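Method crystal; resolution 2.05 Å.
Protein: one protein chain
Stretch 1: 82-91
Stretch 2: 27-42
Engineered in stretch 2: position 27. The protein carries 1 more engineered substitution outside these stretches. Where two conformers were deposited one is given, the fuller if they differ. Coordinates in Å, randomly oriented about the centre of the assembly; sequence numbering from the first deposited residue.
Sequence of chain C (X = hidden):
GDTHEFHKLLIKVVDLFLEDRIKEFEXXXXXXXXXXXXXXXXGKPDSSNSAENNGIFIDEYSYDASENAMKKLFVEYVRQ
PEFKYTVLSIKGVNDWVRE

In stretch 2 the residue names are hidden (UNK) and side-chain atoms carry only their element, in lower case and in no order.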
ATOM      1  N   GLU C  82      17.533  19.450   9.857  1.00 24.63           N
ATOM      2  CA  GLU C  82      16.297  20.013  10.423  1.00 24.28           C
ATOM      3  C   GLU C  82      15.278  18.914  10.702  1.00 23.44           C
ATOM      4  O   GLU C  82      14.067  19.127  10.555  1.00 23.24           O
ATOM      5  CB  GLU C  82      15.675  21.102   9.533  1.00 24.64           C
ATOM      6  CG  GLU C  82      16.132  22.522   9.845  1.00 26.46           C
ATOM      7  CD  GLU C  82      17.353  22.932   9.055  1.00 28.87           C
ATOM      8  OE1 GLU C  82      17.530  22.439   7.920  1.00 30.75           O
ATOM      9  OE2 GLU C  82      18.133  23.762   9.563  1.00 29.68           O
ATOM     10  N   PHE C  83      15.789  17.746  11.098  1.00 22.50           N
ATOM     11  CA  PHE C  83      14.974  16.642  11.615  1.00 21.89           C
ATOM     12  C   PHE C  83      13.860  16.260  10.635  1.00 21.07           C
ATOM     13  O   PHE C  83      12.674  16.323  10.981  1.00 21.07           O
ATOM     14  CB  PHE C  83      14.413  17.005  13.005  1.00 22.18           C
ATOM     15  CG  PHE C  83      15.460  17.483  13.971  1.00 23.19           C
ATOM     16  CD1 PHE C  83      16.086  16.588  14.832  1.00 24.09           C
ATOM     17  CD2 PHE C  83      15.836  18.832  14.008  1.00 25.01           C
ATOM     18  CE1 PHE C  83      17.065  17.025  15.724  1.00 24.97           C
ATOM     19  CE2 PHE C  83      16.815  19.284  14.897  1.00 25.43           C
ATOM     20  CZ  PHE C  83      17.435  18.374  15.751  1.00 24.33           C
ATOM     21  N   LYS C  84      14.265  15.913   9.407  1.00 19.99           N
ATOM     22  CA  LYS C  84      13.371  15.429   8.339  1.00 18.92           C
ATOM     23  C   LYS C  84      13.776  14.010   7.979  1.00 18.23           C
ATOM     24  O   LYS C  84      14.929  13.631   8.161  1.00 17.81           O
ATOM     25  CB  LYS C  84      13.477  16.298   7.078  1.00 19.15           C
ATOM     26  CG  LYS C  84      13.310  17.806   7.280  1.00 20.08           C
ATOM     27  CD  LYS C  84      11.854  18.259   7.406  1.00 20.40           C
ATOM     28  CE  LYS C  84      11.823  19.776   7.686  1.00 21.96           C
ATOM     29  NZ  LYS C  84      10.532  20.237   8.298  1.00 23.47           N
ATOM     30  N   TYR C  85      12.827  13.229   7.454  1.00 17.14           N
ATOM     31  CA  TYR C  85      13.040  11.814   7.192  1.00 16.59           C
ATOM     32  C   TYR C  85      12.540  11.556   5.789  1.00 15.54           C
ATOM     33  O   TYR C  85      11.345  11.708   5.517  1.00 14.23           O
ATOM     34  CB  TYR C  85      12.278  10.957   8.238  1.00 17.86           C
ATOM     35  CG  TYR C  85      12.687  11.293   9.681  1.00 19.85           C
ATOM     36  CD1 TYR C  85      13.561  10.468  10.397  1.00 21.64           C
ATOM     37  CD2 TYR C  85      12.230  12.463  10.307  1.00 21.27           C
ATOM     38  CE1 TYR C  85      13.954  10.790  11.711  1.00 23.30           C
ATOM     39  CE2 TYR C  85      12.626  12.804  11.610  1.00 22.65           C
ATOM     40  CZ  TYR C  85      13.486  11.966  12.305  1.00 24.43           C
ATOM     41  OH  TYR C  85      13.877  12.313  13.596  1.00 26.55           O
ATOM     42  N   THR C  86      13.461  11.247   4.877  1.00 14.74           N
ATOM     43  CA  THR C  86      13.073  10.833   3.534  1.00 14.60           C
ATOM     44  C   THR C  86      12.732   9.330   3.541  1.00 14.47           C
ATOM     45  O   THR C  86      13.617   8.475   3.616  1.00 14.82           O
ATOM     46  CB  THR C  86      14.161  11.125   2.486  1.00 14.48           C
ATOM     47  OG1 THR C  86      14.442  12.525   2.467  1.00 14.01           O
ATOM     48  CG2 THR C  86      13.707  10.701   1.097  1.00 14.81           C
ATOM     49  N   VAL C  87      11.444   9.028   3.441  1.00 13.75           N
ATOM     50  CA  VAL C  87      10.972   7.651   3.461  1.00 12.28           C
ATOM     51  C   VAL C  87      11.079   7.042   2.059  1.00 12.82           C
ATOM     52  O   VAL C  87      10.583   7.613   1.071  1.00 12.10           O
ATOM     53  CB  VAL C  87       9.536   7.561   4.028  1.00 12.60           C
ATOM     54  CG1 VAL C  87       8.999   6.114   3.970  1.00 10.76           C
ATOM     55  CG2 VAL C  87       9.485   8.085   5.477  1.00 13.30           C
ATOM     56  N   LEU C  88      11.707   5.867   1.990  1.00 12.25           N
ATOM     57  CA  LEU C  88      11.947   5.172   0.728  1.00 12.07           C
ATOM     58  C   LEU C  88      11.061   3.950   0.553  1.00 11.92           C
ATOM     59  O   LEU C  88      10.767   3.544  -0.575  1.00 11.54           O
ATOM     60  CB  LEU C  88      13.418   4.768   0.604  1.00 12.25           C
ATOM     61  CG  LEU C  88      14.372   5.974   0.675  1.00 12.66           C
ATOM     62  CD1 LEU C  88      15.791   5.452   0.878  1.00 14.08           C
ATOM     63  CD2 LEU C  88      14.263   6.793  -0.595  1.00 14.00           C
ATOM     64  N   SER C  89      10.654   3.374   1.677  1.00 12.59           N
ATOM     65  CA  SER C  89       9.766   2.202   1.696  0.50 13.68           C
ATOM     66  C   SER C  89       9.079   2.078   3.050  1.00 13.91           C
ATOM     67  O   SER C  89       9.636   2.515   4.079  1.00 13.53           O
ATOM     68  CB  SER C  89      10.556   0.921   1.397  0.50 13.78           C
ATOM     69  OG  SER C  89       9.678  -0.189   1.250  0.50 17.71           O
ATOM     70  N   ILE C  90       7.874   1.499   3.037  1.00 14.33           N
ATOM     71  CA  ILE C  90       7.117   1.124   4.204  1.00 15.32           C
ATOM     72  C   ILE C  90       6.532  -0.278   3.899  1.00 15.47           C
ATOM     73  O   ILE C  90       6.019  -0.511   2.795  1.00 14.45           O
ATOM     74  CB  ILE C  90       5.951   2.124   4.522  1.00 15.60           C
ATOM     75  CG1 ILE C  90       6.466   3.565   4.640  1.00 15.98           C
ATOM     76  CG2 ILE C  90       5.292   1.735   5.871  1.00 16.76           C
ATOM     77  CD1 ILE C  90       5.353   4.686   4.845  1.00 16.51           C
ATOM     78  N   LYS C  91       6.636  -1.198   4.860  1.00 15.02           N
ATOM     79  CA  LYS C  91       6.120  -2.551   4.710  1.00 16.40           C
ATOM     80  C   LYS C  91       5.459  -3.002   6.001  1.00 15.98           C
ATOM     81  O   LYS C  91       6.018  -2.810   7.096  1.00 16.01           O
ATOM     82  CB  LYS C  91       7.235  -3.520   4.328  1.00 16.06           C
ATOM     83  CG  LYS C  91       6.797  -4.988   4.123  1.00 19.45           C
ATOM     84  CD  LYS C  91       8.014  -5.824   3.679  1.00 20.38           C
ATOM     85  CE  LYS C  91       7.710  -7.317   3.534  1.00 23.20           C
ATOM     86  NZ  LYS C  91       6.495  -7.557   2.689  1.00 26.60           N
ATOM     87  N   UNK C  27       5.023  -0.489   0.183  1.00 16.54           N
ATOM     88  CA  UNK C  27       4.973   0.640  -0.740  1.00 19.00           C
ATOM     89  C   UNK C  27       6.394   1.150  -0.904  1.00 17.62           C
ATOM     90  O   UNK C  27       7.125   1.278   0.084  1.00 17.40           O
ATOM     91  c   UNK C  27       4.133   1.781  -0.186  1.00 18.15           C
ATOM     92  c   UNK C  27       2.658   1.545  -0.073  0.80 22.30           C
ATOM     93  c   UNK C  27       2.665   3.313   2.364  0.80 24.68           C
ATOM     94 se   UNK C  27       1.897   3.215   0.587  0.80 26.46          SE
ATOM     95  N   UNK C  28       6.765   1.414  -2.147  1.00 16.61           N
ATOM     96  CA  UNK C  28       8.021   2.055  -2.465  1.00 15.95           C
ATOM     97  C   UNK C  28       7.707   3.522  -2.706  1.00 15.19           C
ATOM     98  O   UNK C  28       6.717   3.847  -3.383  1.00 13.11           O
ATOM     99  c   UNK C  28      12.084   1.444  -5.455  1.00 30.33           C
ATOM    100  c   UNK C  28       8.639   1.415  -3.700  1.00 17.07           C
ATOM    101  n   UNK C  28      12.235   2.852  -5.885  1.00 34.15           N
ATOM    102  c   UNK C  28      10.027   1.930  -4.053  1.00 20.49           C
ATOM    103  c   UNK C  28      10.598   1.127  -5.214  1.00 28.66           C
ATOM    104  N   UNK C  29       8.556   4.390  -2.143  1.00 14.71           N
ATOM    105  CA  UNK C  29       8.281   5.812  -2.023  1.00 15.03           C
ATOM    106  C   UNK C  29       9.537   6.656  -1.859  1.00 15.01           C
ATOM    107  O   UNK C  29      10.557   6.186  -1.353  1.00 14.84           O
ATOM    108  c   UNK C  29       6.218   5.322   1.266  1.00 15.22           C
ATOM    109  c   UNK C  29       6.393   5.349  -0.238  1.00 16.98           C
ATOM    110  c   UNK C  29       7.664   6.107  -0.634  1.00 15.31           C
ATOM    111  c   UNK C  29       5.174   5.988  -0.972  1.00 14.65           C
ATOM    112  N   UNK C  30       9.365   7.967  -2.172  1.00 14.44           N
ATOM    113  CA  UNK C  30      10.508   8.881  -2.097  1.00 14.29           C
ATOM    114  C   UNK C  30       9.912  10.204  -1.703  1.00 13.91           C
ATOM    115  O   UNK C  30       9.718  11.084  -2.528  1.00 13.98           O
ATOM    116  n   UNK C  30      13.355   9.969  -4.249  1.00 17.78           N
ATOM    117  c   UNK C  30      11.337   9.008  -3.370  1.00 14.39           C
ATOM    118  o   UNK C  30      12.911  10.296  -2.077  1.00 16.80           O
ATOM    119  c   UNK C  30      12.609   9.810  -3.171  1.00 16.20           C
ATOM    120  N   UNK C  31       9.587  10.336  -0.427  1.00 13.74           N
ATOM    121  CA  UNK C  31       8.943  11.551   0.059  1.00 13.86           C
ATOM    122  C   UNK C  31       9.553  11.910   1.413  1.00 13.76           C
ATOM    123  O   UNK C  31       9.992  11.026   2.166  1.00 12.36           O
ATOM    124  c   UNK C  31       6.950  10.263   1.083  1.00 14.71           C
ATOM    125  o   UNK C  31       6.727  12.606   0.411  1.00 14.07           O
ATOM    126  c   UNK C  31       7.374  11.364   0.095  1.00 14.47           C
ATOM    127  N   UNK C  32       9.614  13.205   1.712  1.00 13.46           N
ATOM    128  CA  UNK C  32      10.294  13.660   2.911  1.00 13.92           C
ATOM    129  C   UNK C  32       9.309  14.166   3.959  1.00 13.98           C
ATOM    130  O   UNK C  32       8.588  15.148   3.737  1.00 13.78           O
ATOM    131  o   UNK C  32      12.345  14.167   1.716  1.00 13.82           O
ATOM    132  c   UNK C  32      11.367  14.737   2.586  1.00 14.15           C
ATOM    133  c   UNK C  32      12.068  15.214   3.870  1.00 14.03           C
ATOM    134  N   UNK C  33       9.309  13.482   5.098  1.00 14.33           N
ATOM    135  CA  UNK C  33       8.421  13.762   6.210  1.00 14.66           C
ATOM    136  C   UNK C  33       9.078  14.606   7.285  1.00 15.51           C
ATOM    137  O   UNK C  33      10.215  14.334   7.685  1.00 15.71           O
ATOM    138  c   UNK C  33       7.064  11.209   4.890  1.00 14.81           C
ATOM    139  c   UNK C  33       6.549  10.468   7.227  1.00 13.38           C
ATOM    140  c   UNK C  33       7.985  12.461   6.884  1.00 14.83           C
ATOM    141  c   UNK C  33       6.802  11.662   6.325  1.00 14.80           C
ATOM    142  N   UNK C  34       8.318  15.604   7.754  1.00 15.68           N
ATOM    143  CA  UNK C  34       8.611  16.344   8.982  1.00 16.83           C
ATOM    144  C   UNK C  34       8.619  15.355  10.169  1.00 17.03           C
ATOM    145  O   UNK C  34       7.963  14.316  10.113  1.00 16.39           O
ATOM    146  o   UNK C  34       6.617  18.917  10.725  0.70 22.03           O
ATOM    147  o   UNK C  34       8.583  18.080  11.200  0.70 23.61           O
ATOM    148  c   UNK C  34       7.583  18.174  10.453  0.70 19.37           C
ATOM    149  c   UNK C  34       7.506  17.401   9.150  1.00 17.20           C
ATOM    150  N   UNK C  35       9.359  15.675  11.231  1.00 16.24           N
ATOM    151  CA  UNK C  35       9.410  14.813  12.408  1.00 16.74           C
ATOM    152  C   UNK C  35       8.018  14.480  12.938  1.00 16.01           C
ATOM    153  O   UNK C  35       7.746  13.331  13.292  1.00 14.24           O
ATOM    154  c   UNK C  35      10.232  15.449  13.533  1.00 17.50           C
ATOM    155  c   UNK C  35      10.458  14.486  14.716  1.00 20.48           C
ATOM    156  o   UNK C  35      11.685  16.265  15.693  1.00 28.59           O
ATOM    157  c   UNK C  35      11.262  15.101  15.825  1.00 27.37           C
ATOM    158  o   UNK C  35      11.457  14.430  16.855  1.00 33.17           O
ATOM    159  N   UNK C  36       7.152  15.496  12.995  1.00 14.91           N
ATOM    160  CA  UNK C  36       5.762  15.320  13.434  1.00 15.19           C
ATOM    161  C   UNK C  36       5.013  14.302  12.600  1.00 14.76           C
ATOM    162  O   UNK C  36       4.263  13.490  13.149  1.00 14.64           O
ATOM    163  c   UNK C  36       4.999  17.198  15.901  1.00 16.28           C
ATOM    164  c   UNK C  36       5.448  17.635  14.501  1.00 15.84           C
ATOM    165  c   UNK C  36       4.996  16.651  13.426  1.00 15.57           C
ATOM    166  c   UNK C  36       4.981  19.061  14.182  1.00 17.85           C
ATOM    167  N   UNK C  37       5.204  14.364  11.281  1.00 14.50           N
ATOM    168  CA  UNK C  37       4.581  13.399  10.389  0.50 14.65           C
ATOM    169  C   UNK C  37       5.165  11.993  10.629  1.00 14.49           C
ATOM    170  O   UNK C  37       4.402  11.007  10.707  1.00 14.48           O
ATOM    171  o   UNK C  37       5.467  15.490   6.553  0.50 17.21           O
ATOM    172  o   UNK C  37       3.401  16.301   6.611  0.50 19.27           O
ATOM    173  c   UNK C  37       4.391  15.736   7.169  0.50 16.18           C
ATOM    174  c   UNK C  37       4.272  15.341   8.648  0.50 16.27           C
ATOM    175  c   UNK C  37       4.700  13.841   8.910  0.50 14.55           C
ATOM    176  N   UNK C  38       6.491  11.903  10.744  1.00 14.24           N
ATOM    177  CA  UNK C  38       7.172  10.622  10.976  1.00 14.71           C
ATOM    178  C   UNK C  38       6.700   9.950  12.272  1.00 14.37           C
ATOM    179  O   UNK C  38       6.448   8.749  12.294  1.00 13.98           O
ATOM    180  c   UNK C  38       9.598   8.792   9.723  1.00 20.00           C
ATOM    181  c   UNK C  38      10.332   7.597   9.675  1.00 22.04           C
ATOM    182  c   UNK C  38      10.925   7.882  11.988  1.00 23.09           C
ATOM    183  c   UNK C  38       8.694  10.814  10.939  1.00 15.39           C
ATOM    184  c   UNK C  38       9.488   9.519  10.894  1.00 16.45           C
ATOM    185  c   UNK C  38      10.989   7.139  10.796  1.00 21.12           C
ATOM    186  c   UNK C  38      10.172   9.072  12.021  1.00 21.66           C
ATOM    187  N   UNK C  39       6.559  10.741  13.329  1.00 14.62           N
ATOM    188  CA  UNK C  39       6.064  10.281  14.626  1.00 15.43           C
ATOM    189  C   UNK C  39       4.609   9.819  14.585  1.00 16.69           C
ATOM    190  O   UNK C  39       4.232   8.795  15.185  1.00 16.79           O
ATOM    191  o   UNK C  39       7.182  13.391  17.342  1.00 18.28           O
ATOM    192  o   UNK C  39       9.282  12.681  17.361  1.00 19.79           O
ATOM    193  c   UNK C  39       6.291  11.377  15.683  1.00 15.74           C
ATOM    194  c   UNK C  39       8.087  12.597  16.984  1.00 19.17           C
ATOM    195  c   UNK C  39       7.753  11.467  16.045  1.00 15.24           C
ATOM    196  N   UNK C  40       3.810  10.570  13.854  1.00 17.52           N
ATOM    197  CA  UNK C  40       2.435  10.209  13.568  1.00 19.17           C
ATOM    198  C   UNK C  40       2.343   8.882  12.810  1.00 18.86           C
ATOM    199  O   UNK C  40       1.471   8.071  13.101  1.00 18.45           O
ATOM    200  c   UNK C  40      -0.504  11.121  13.886  0.80 30.67           C
ATOM    201  c   UNK C  40       0.283  11.209  12.592  0.80 24.57           C
ATOM    202  o   UNK C  40      -0.128  11.790  14.883  0.80 31.84           O
ATOM    203  o   UNK C  40      -1.522  10.384  13.883  0.80 33.22           O
ATOM    204  c   UNK C  40       1.767  11.348  12.783  0.80 19.54           C
ATOM    205  N   UNK C  41       3.253   8.669  11.858  1.00 18.96           N
ATOM    206  CA  UNK C  41       3.308   7.447  11.047  1.00 19.03           C
ATOM    207  C   UNK C  41       3.501   6.174  11.893  1.00 20.21           C
ATOM    208  O   UNK C  41       2.821   5.161  11.690  1.00 20.47           O
ATOM    209  c   UNK C  41       5.986   6.559   8.272  1.00 16.88           C
ATOM    210  c   UNK C  41       4.654   6.411   9.007  1.00 18.55           C
ATOM    211  c   UNK C  41       3.502   6.387   8.000  1.00 15.03           C
ATOM    212  c   UNK C  41       4.456   7.546  10.032  1.00 18.19           C
ATOM    213  N   UNK C  42       4.431   6.260  12.837  1.00 20.06           N
ATOM    214  CA  UNK C  42       4.900   5.131  13.618  1.00 21.15           C
ATOM    215  C   UNK C  42       4.136   4.895  14.928  1.00 21.35           C
ATOM    216  O   UNK C  42       4.032   3.751  15.387  1.00 21.49           O
ATOM    217  c   UNK C  42       6.967   4.356  14.891  1.00 23.75           C
ATOM    218  c   UNK C  42       8.382   5.717  12.270  1.00 23.86           C
ATOM    219  c   UNK C  42       7.073   5.029  12.456  1.00 21.24           C
ATOM    220  c   UNK C  42       6.416   5.285  13.813  1.00 21.61           C
TER
HETATM  221  O   HOH W   1      10.999  18.355  11.462  1.00 33.45           O

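Position 27 carries two carbons, a selenium and a terminal carbon in an unbranched chain, the last lying 3.9 Å from I90 CD1; its backbone N donates to I90 O (2.8 Å). It is selenomethionine, the engineered M27. Position 28, four carbons in a row ending in nitrogen, runs into solvent and is K28. At position 29 four carbons fork at the second, and one tip lies 3.7 Å from I90 CD1; this is L29, whose N donates to L88 O (2.8 Å).

Position 30 has two carbons, the second bearing one oxygen and one nitrogen: an amide, N30. Its CB points away from stretch 1, yet OD1 comes within 3.3 Å of T86 CG2. Positions 31 and 32 each have one carbon carrying an oxygen and a carbon, which identifies T31 and T32. The backbone of T31 pairs with V87, V87 N donating to T31 O (2.8 Å), while T32 OG1 shares a hydrogen bond with T86 OG1 (2.8 Å).

Position 33 has four carbons forked at the second, one tip 4.0 Å from V87 CG2, and is L33. Position 34 has two carbons, the second with two oxygens, so it is D34; OD1 caps the following helix through a weak bond from the N of position 36, and stays 4.1 Å from K84 NZ, beyond a salt bridge. Position 35, three carbons ending in two oxygens, is E35; its CA lies 3.9 Å from Y85 CE2.

Position 36, four carbons forked at the second, points away and is L36. Position 37, three carbons and two oxygens, is E37, which accepts from D34 N. Position 38 has one carbon and a six-carbon ring without oxygen: F38, lying over one face of the Y85 ring. Positions 39 and 40, each with three carbons ending in two oxygens, are E39 and E40, neither touching stretch 1. Position 41, four carbons forked at the second, reaches I90 CD1 and is L41. Position 42, forked at its first carbon with one arm two carbons long, is I42, without contact here.

The contact is an antiparallel strand pair with a beta bulge between V87 and S89 that shifts the register by one. Hydrogen bonds in both directions join Y85 with L33, V87 with T31 and I90 with M27. The helix packs against the sheet face bearing Y85, V87 and I90, where Y85 and F38 form an offset stack (centroids 4.3 Å apart, planes at 6°) and L41 meets I90.

Stretch 2 (27-42) MKLNTTLDELEFEELI
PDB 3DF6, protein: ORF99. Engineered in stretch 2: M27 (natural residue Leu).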